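Local coordinates for protein putative laminarinase (Phanerochaete chrysosporium, PDB 2CL2) that probably hydrolyses O-glycosidic bonds in beta-glucans such as laminarin, as a secreted fungal enzyme of glycoside hydrolase family 16, at residues D88-P93 / D290-R295. Sequence-based numbering, arbitrary orientation.
With MAN (alpha-D-mannopyranose), chain B.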
loop_
_atom_site.group_PDB
_atom_site.type_symbol
_atom_site.label_atom_id
_atom_site.label_comp_id
_atom_site.label_asym_id
_atom_site.label_seq_id
_atom_site.Cartn_x
_atom_site.Cartn_y
_atom_site.Cartn_z
ATOM N N ASP A 88 -8.978 2.618 6.407
ATOM C CA ASP A 88 -9.346 3.972 6.824
ATOM C C ASP A 88 -8.042 4.612 7.293
ATOM O O ASP A 88 -7.554 4.300 8.370
ATOM C CB ASP A 88 -10.390 3.899 7.947
ATOM C CG ASP A 88 -10.839 5.261 8.443
ATOM O OD1 ASP A 88 -10.291 6.287 8.021
ATOM O OD2 ASP A 88 -11.763 5.303 9.288
ATOM N N VAL A 89 -7.481 5.471 6.448
ATOM C CA VAL A 89 -6.112 5.959 6.602
ATOM C C VAL A 89 -6.097 7.460 6.823
ATOM O O VAL A 89 -6.518 8.216 5.957
ATOM C CB VAL A 89 -5.277 5.640 5.356
ATOM C CG1 VAL A 89 -3.826 6.125 5.519
ATOM C CG2 VAL A 89 -5.331 4.153 5.041
ATOM N N ARG A 90 -5.611 7.887 7.984
ATOM C CA ARG A 90 -5.563 9.306 8.317
ATOM C C ARG A 90 -4.323 9.984 7.745
ATOM O O ARG A 90 -4.362 11.168 7.430
ATOM C CB ARG A 90 -5.552 9.500 9.827
ATOM C CG ARG A 90 -6.678 8.794 10.569
ATOM C CD ARG A 90 -6.726 9.285 11.998
ATOM N NE ARG A 90 -7.748 8.640 12.821
ATOM C CZ ARG A 90 -7.527 7.688 13.724
ATOM N NH1 ARG A 90 -6.321 7.186 13.940
ATOM N NH2 ARG A 90 -8.545 7.206 14.413
ATOM N N HIS A 91 -3.231 9.236 7.624
ATOM C CA HIS A 91 -1.939 9.778 7.208
ATOM C C HIS A 91 -1.143 8.648 6.579
ATOM O O HIS A 91 -1.187 7.510 7.062
ATOM C CB HIS A 91 -1.189 10.307 8.436
ATOM C CG HIS A 91 -0.042 11.229 8.126
ATOM N ND1 HIS A 91 1.239 10.778 7.880
ATOM C CD2 HIS A 91 0.024 12.584 8.077
ATOM C CE1 HIS A 91 2.036 11.814 7.677
ATOM N NE2 HIS A 91 1.322 12.920 7.792
ATOM N N MET A 92 -0.388 8.968 5.535
ATOM C CA MET A 92 0.550 8.008 4.960
ATOM C C MET A 92 1.939 8.637 4.984
ATOM O O MET A 92 2.079 9.857 5.076
ATOM C CB MET A 92 0.168 7.608 3.528
ATOM C CG MET A 92 0.389 8.695 2.478
ATOM S SD MET A 92 0.266 8.052 0.790
ATOM C CE MET A 92 -1.468 7.611 0.690
ATOM N N PRO A 93 2.982 7.809 4.927
ATOM C CA PRO A 93 4.310 8.399 4.988
ATOM C C PRO A 93 4.576 9.407 3.879
ATOM O O PRO A 93 4.204 9.197 2.717
ATOM C CB PRO A 93 5.233 7.176 4.865
ATOM C CG PRO A 93 4.418 6.058 5.422
ATOM C CD PRO A 93 3.039 6.338 4.897
ATOM N N ASP A 290 -0.814 6.597 9.779
ATOM C CA ASP A 290 -1.746 6.702 10.889
ATOM C C ASP A 290 -3.014 6.063 10.344
ATOM O O ASP A 290 -3.643 6.616 9.452
ATOM C CB ASP A 290 -1.961 8.168 11.288
ATOM C CG ASP A 290 -3.028 8.351 12.348
ATOM O OD1 ASP A 290 -3.787 7.411 12.619
ATOM O OD2 ASP A 290 -3.119 9.471 12.893
ATOM N N ILE A 291 -3.338 4.882 10.861
ATOM C CA ILE A 291 -4.434 4.067 10.348
ATOM C C ILE A 291 -5.499 3.948 11.431
ATOM O O ILE A 291 -5.212 3.549 12.562
ATOM C CB ILE A 291 -3.918 2.678 9.885
ATOM C CG1 ILE A 291 -3.023 2.870 8.658
ATOM C CG2 ILE A 291 -5.070 1.730 9.581
ATOM C CD1 ILE A 291 -2.088 1.724 8.381
ATOM N N ALA A 292 -6.725 4.327 11.085
ATOM C CA ALA A 292 -7.851 4.246 12.011
ATOM C C ALA A 292 -8.412 2.827 12.099
ATOM O O ALA A 292 -8.844 2.400 13.164
ATOM C CB ALA A 292 -8.937 5.204 11.586
ATOM N N SER A 293 -8.429 2.106 10.983
ATOM C CA SER A 293 -8.919 0.739 10.966
ATOM C C SER A 293 -8.570 0.092 9.643
ATOM O O SER A 293 -8.373 0.766 8.633
ATOM C CB SER A 293 -10.444 0.680 11.149
ATOM O OG SER A 293 -11.113 1.332 10.086
ATOM N N VAL A 294 -8.503 -1.233 9.671
ATOM C CA VAL A 294 -8.514 -2.041 8.463
ATOM C C VAL A 294 -9.546 -3.126 8.717
ATOM O O VAL A 294 -9.518 -3.779 9.759
ATOM C CB VAL A 294 -7.143 -2.652 8.125
ATOM C CG1 VAL A 294 -7.243 -3.551 6.881
ATOM C CG2 VAL A 294 -6.114 -1.553 7.890
ATOM N N ARG A 295 -10.462 -3.296 7.774
ATOM C CA ARG A 295 -11.545 -4.255 7.923
ATOM C C ARG A 295 -11.588 -5.130 6.689
ATOM O O ARG A 295 -11.434 -4.643 5.575
ATOM C CB ARG A 295 -12.873 -3.523 8.128
ATOM C CG ARG A 295 -12.876 -2.706 9.409
ATOM C CD ARG A 295 -14.240 -2.174 9.789
ATOM N NE ARG A 295 -14.150 -1.458 11.069
ATOM C CZ ARG A 295 -14.138 -0.132 11.219
ATOM N NH1 ARG A 295 -14.265 0.676 10.180
ATOM N NH2 ARG A 295 -14.025 0.395 12.439
HETATM C C1 MAN B . -8.438 14.403 16.845
HETATM C C2 MAN B . -9.862 13.960 17.137
HETATM C C3 MAN B . -10.069 12.477 16.869
HETATM C C4 MAN B . -9.564 12.102 15.483
HETATM C C5 MAN B . -8.171 12.671 15.217
HETATM C C6 MAN B . -7.810 12.500 13.748
HETATM O O2 MAN B . -10.730 14.703 16.324
HETATM O O3 MAN B . -11.444 12.170 16.969
HETATM O O4 MAN B . -9.526 10.693 15.384
HETATM O O5 MAN B . -8.100 14.056 15.520
HETATM O O6 MAN B . -6.430 12.740 13.580
HETATM O O HOH W 1 -12.390 3.502 11.074
#
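The backbone oxygen D290 O takes two N-H groups from segment 88-93. R90 N reaches it at 2.8 Å, and H91 N is 3.2 Å from D290 O. The H91 bond lies in the carbonyl plane, on a lone pair, while R90 N comes almost head-on to the C=O. Two residues facing one make this a classic beta bulge. A second classic bulge sits on the other strand, where A292 and S293 both face D88. There A292 N donates to D88 O at 2.8 Å, and D88 N donates to S293 O. Between the bulges V89 and I291 form a non-hydrogen-bonded antiparallel pair.

The side chain of R90 leaves its bulge toward strand 288-297. Its chain is extended from CG to NE and crosses D290 at a slant. R90 NH1 forms a salt bridge to D290 OD1 at 2.9 Å. The oxygen uses its syn lone pair and lies close to the guanidinium plane, but the two flat groups are turned 67° apart. A292 CB covers one guanidinium face near the rim, 3.5 Å from R90 NH2. That same NH2 also bonds to D50 O. A bound mannose, probably part of the N-linked glycan, lies near the group, with MAN O4 3.7 Å from R90 NE.

At the other end, with CG anti to the backbone N (chi1 -180°), the D88 carboxylate lies beside A292 CB, 3.7 Å from D88 CG. A water bridges D88 OD2 and S293 OG, and it donates to OD2 at 2.6 Å. D88 OD1 is held by a salt bridge to R203.

The contact joins strands 83-89 and 288-297 within one antiparallel sheet of the beta-sandwich. Both segments turn a corner here, at R90 and A292. The salt bridge at NH1 and the D50 bond at NH2 limit the rotation of the guanidinium, and D290 probably offsets its charge.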